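Local atomic coordinates of PTS-dependent dihydroxyacetone kinase operon regulatory protein (Escherichia coli, PDB entry 4LRZ), a protein that activates transcription of the dhaKLM operon from a sigma-70 promoter and represses its own expression, this chain being its N-terminal, probably sensory, part. Residues 214-219 and 225-230. Numbering follows the deposited sequence.
Sequences DGVISW and LQFINA
Phe227 lays its ring across Ser218, its partner in a hydrogen-bonded pair of the antiparallel hairpin. Ser218 CB sits over one ring face, offset toward the rim and 3.4 Å from the ring centroid, a close CH-pi contact. The ring gets there because CG of Phe227 stands between the backbone N and the carbonyl carbon (chi1 48°), which folds it over the neighbouring strand. Val216 meets the same ring differently: its CG2 lies in the ring plane at the edge, 3.6 Å from Phe227 CE1.

On the other face of the sheet, Ile217 splits its two branches between two partners. CG1 runs alongside Ile228, the two side chains pointing the same way, whereas CG2 meets Leu225 CD1 at 3.4 Å.

The backbone offers a worked example of a classic beta bulge. Gln226 and Phe227 together face Ser218, whose carbonyl oxygen takes a short, nearly straight bond from Gln226 N (2.6 Å, 172° at the hydrogen) and a weak one from Phe227 N. The extra residue shifts the register, so that Trp219 pairs with Leu225 and both start their side chains on the face of Ile217. Ser218 N donates to Phe227 O, and Asn229 N to Val216 O at 3.1 Å; Asn229 is also the N-cap residue of helix 230-235.

Within the PAS fold, strand 215-219 lies between 225-228 and 296-304, and Ser218 OG is hydrogen-bonded to Phe299 O on the latter. Helix 230-235 packs against Ile217 and Ile228, while the long helix 174-211 brings Leu209 to Val216 and Phe227, joined there by Leu208 and Gln204 of the second subunit.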
loop_
_atom_site.group_PDB
_atom_site.type_symbol
_atom_site.label_atom_id
_atom_site.label_comp_id
_atom_site.label_asym_id
_atom_site.label_seq_id
_atom_site.Cartn_x
_atom_site.Cartn_y
_atom_site.Cartn_z
ATOM N N ASP F 214 -6.693 -18.192 -30.928
ATOM C CA ASP F 214 -5.272 -18.346 -31.156
ATOM C C ASP F 214 -4.639 -19.084 -29.998
ATOM O O ASP F 214 -5.095 -18.963 -28.866
ATOM C CB ASP F 214 -4.611 -16.976 -31.321
ATOM C CG ASP F 214 -5.068 -16.252 -32.587
ATOM O OD1 ASP F 214 -5.119 -16.913 -33.663
ATOM O OD2 ASP F 214 -5.393 -15.037 -32.491
ATOM N N GLY F 215 -3.601 -19.855 -30.294
ATOM C CA GLY F 215 -2.692 -20.344 -29.267
ATOM C C GLY F 215 -1.831 -19.188 -28.803
ATOM O O GLY F 215 -1.512 -18.298 -29.593
ATOM N N VAL F 216 -1.476 -19.166 -27.528
ATOM C CA VAL F 216 -0.555 -18.140 -27.040
ATOM C C VAL F 216 0.462 -18.600 -26.011
ATOM O O VAL F 216 0.157 -19.397 -25.109
ATOM C CB VAL F 216 -1.223 -16.736 -26.690
ATOM C CG1 VAL F 216 -2.720 -16.786 -26.701
ATOM C CG2 VAL F 216 -0.642 -16.092 -25.403
ATOM N N ILE F 217 1.679 -18.099 -26.184
ATOM C CA ILE F 217 2.780 -18.344 -25.290
ATOM C C ILE F 217 3.367 -16.978 -25.034
ATOM O O ILE F 217 3.506 -16.176 -25.959
ATOM C CB ILE F 217 3.822 -19.238 -25.983
ATOM C CG1 ILE F 217 3.311 -20.661 -26.052
ATOM C CG2 ILE F 217 5.100 -19.315 -25.199
ATOM C CD1 ILE F 217 3.484 -21.275 -27.417
ATOM N N SER F 218 3.704 -16.687 -23.791
ATOM C CA SER F 218 4.279 -15.401 -23.484
ATOM C C SER F 218 5.376 -15.504 -22.469
ATOM O O SER F 218 5.239 -16.202 -21.442
ATOM C CB SER F 218 3.217 -14.456 -22.983
ATOM O OG SER F 218 3.776 -13.186 -22.678
ATOM N N TRP F 219 6.460 -14.785 -22.730
ATOM C CA TRP F 219 7.568 -14.806 -21.797
ATOM C C TRP F 219 8.131 -13.435 -21.388
ATOM O O TRP F 219 7.865 -12.399 -22.017
ATOM C CB TRP F 219 8.657 -15.787 -22.253
ATOM C CG TRP F 219 9.341 -15.409 -23.512
ATOM C CD1 TRP F 219 10.484 -14.675 -23.628
ATOM C CD2 TRP F 219 8.935 -15.728 -24.853
ATOM N NE1 TRP F 219 10.822 -14.524 -24.946
ATOM C CE2 TRP F 219 9.888 -15.153 -25.723
ATOM C CE3 TRP F 219 7.862 -16.447 -25.402
ATOM C CZ2 TRP F 219 9.818 -15.288 -27.112
ATOM C CZ3 TRP F 219 7.781 -16.574 -26.780
ATOM C CH2 TRP F 219 8.757 -15.991 -27.624
ATOM N N LEU F 225 8.567 -18.131 -18.883
ATOM C CA LEU F 225 7.260 -18.233 -19.511
ATOM C C LEU F 225 6.230 -17.727 -18.504
ATOM O O LEU F 225 6.265 -18.126 -17.323
ATOM C CB LEU F 225 7.003 -19.699 -19.875
ATOM C CG LEU F 225 5.623 -19.996 -20.425
ATOM C CD1 LEU F 225 5.760 -19.985 -21.927
ATOM C CD2 LEU F 225 5.172 -21.315 -20.022
ATOM N N GLN F 226 5.371 -16.801 -18.939
ATOM C CA GLN F 226 4.412 -16.192 -18.027
ATOM C C GLN F 226 3.035 -16.779 -18.200
ATOM O O GLN F 226 2.307 -16.898 -17.213
ATOM C CB GLN F 226 4.350 -14.644 -18.144
ATOM C CG GLN F 226 5.668 -13.968 -17.795
ATOM C CD GLN F 226 6.148 -14.357 -16.412
ATOM O OE1 GLN F 226 7.129 -15.113 -16.278
ATOM N NE2 GLN F 226 5.441 -13.886 -15.364
ATOM N N PHE F 227 2.660 -17.086 -19.436
ATOM C CA PHE F 227 1.386 -17.730 -19.708
ATOM C C PHE F 227 1.406 -18.515 -21.000
ATOM O O PHE F 227 2.182 -18.201 -21.927
ATOM C CB PHE F 227 0.164 -16.786 -19.663
ATOM C CG PHE F 227 0.311 -15.472 -20.434
ATOM C CD1 PHE F 227 -0.055 -15.381 -21.780
ATOM C CD2 PHE F 227 0.693 -14.296 -19.756
ATOM C CE1 PHE F 227 0.024 -14.144 -22.480
ATOM C CE2 PHE F 227 0.802 -13.070 -20.412
ATOM C CZ PHE F 227 0.461 -12.982 -21.784
ATOM N N ILE F 228 0.558 -19.538 -21.036
ATOM C CA ILE F 228 0.341 -20.376 -22.210
ATOM C C ILE F 228 -1.087 -20.910 -22.131
ATOM O O ILE F 228 -1.521 -21.369 -21.072
ATOM C CB ILE F 228 1.381 -21.538 -22.263
ATOM C CG1 ILE F 228 1.230 -22.352 -23.536
ATOM C CG2 ILE F 228 1.269 -22.470 -21.027
ATOM C CD1 ILE F 228 2.348 -23.388 -23.723
ATOM N N ASN F 229 -1.837 -20.841 -23.222
ATOM C CA ASN F 229 -3.212 -21.346 -23.170
ATOM C C ASN F 229 -3.278 -22.798 -23.634
ATOM O O ASN F 229 -2.289 -23.302 -24.150
ATOM C CB ASN F 229 -4.254 -20.428 -23.845
ATOM C CG ASN F 229 -4.066 -20.265 -25.364
ATOM O OD1 ASN F 229 -4.831 -19.529 -25.983
ATOM N ND2 ASN F 229 -3.038 -20.861 -25.940
ATOM N N ALA F 230 -4.410 -23.467 -23.411
ATOM C CA ALA F 230 -4.574 -24.873 -23.806
ATOM C C ALA F 230 -4.174 -25.132 -25.255
ATOM O O ALA F 230 -3.484 -26.103 -25.540
ATOM C CB ALA F 230 -6.025 -25.360 -23.536
#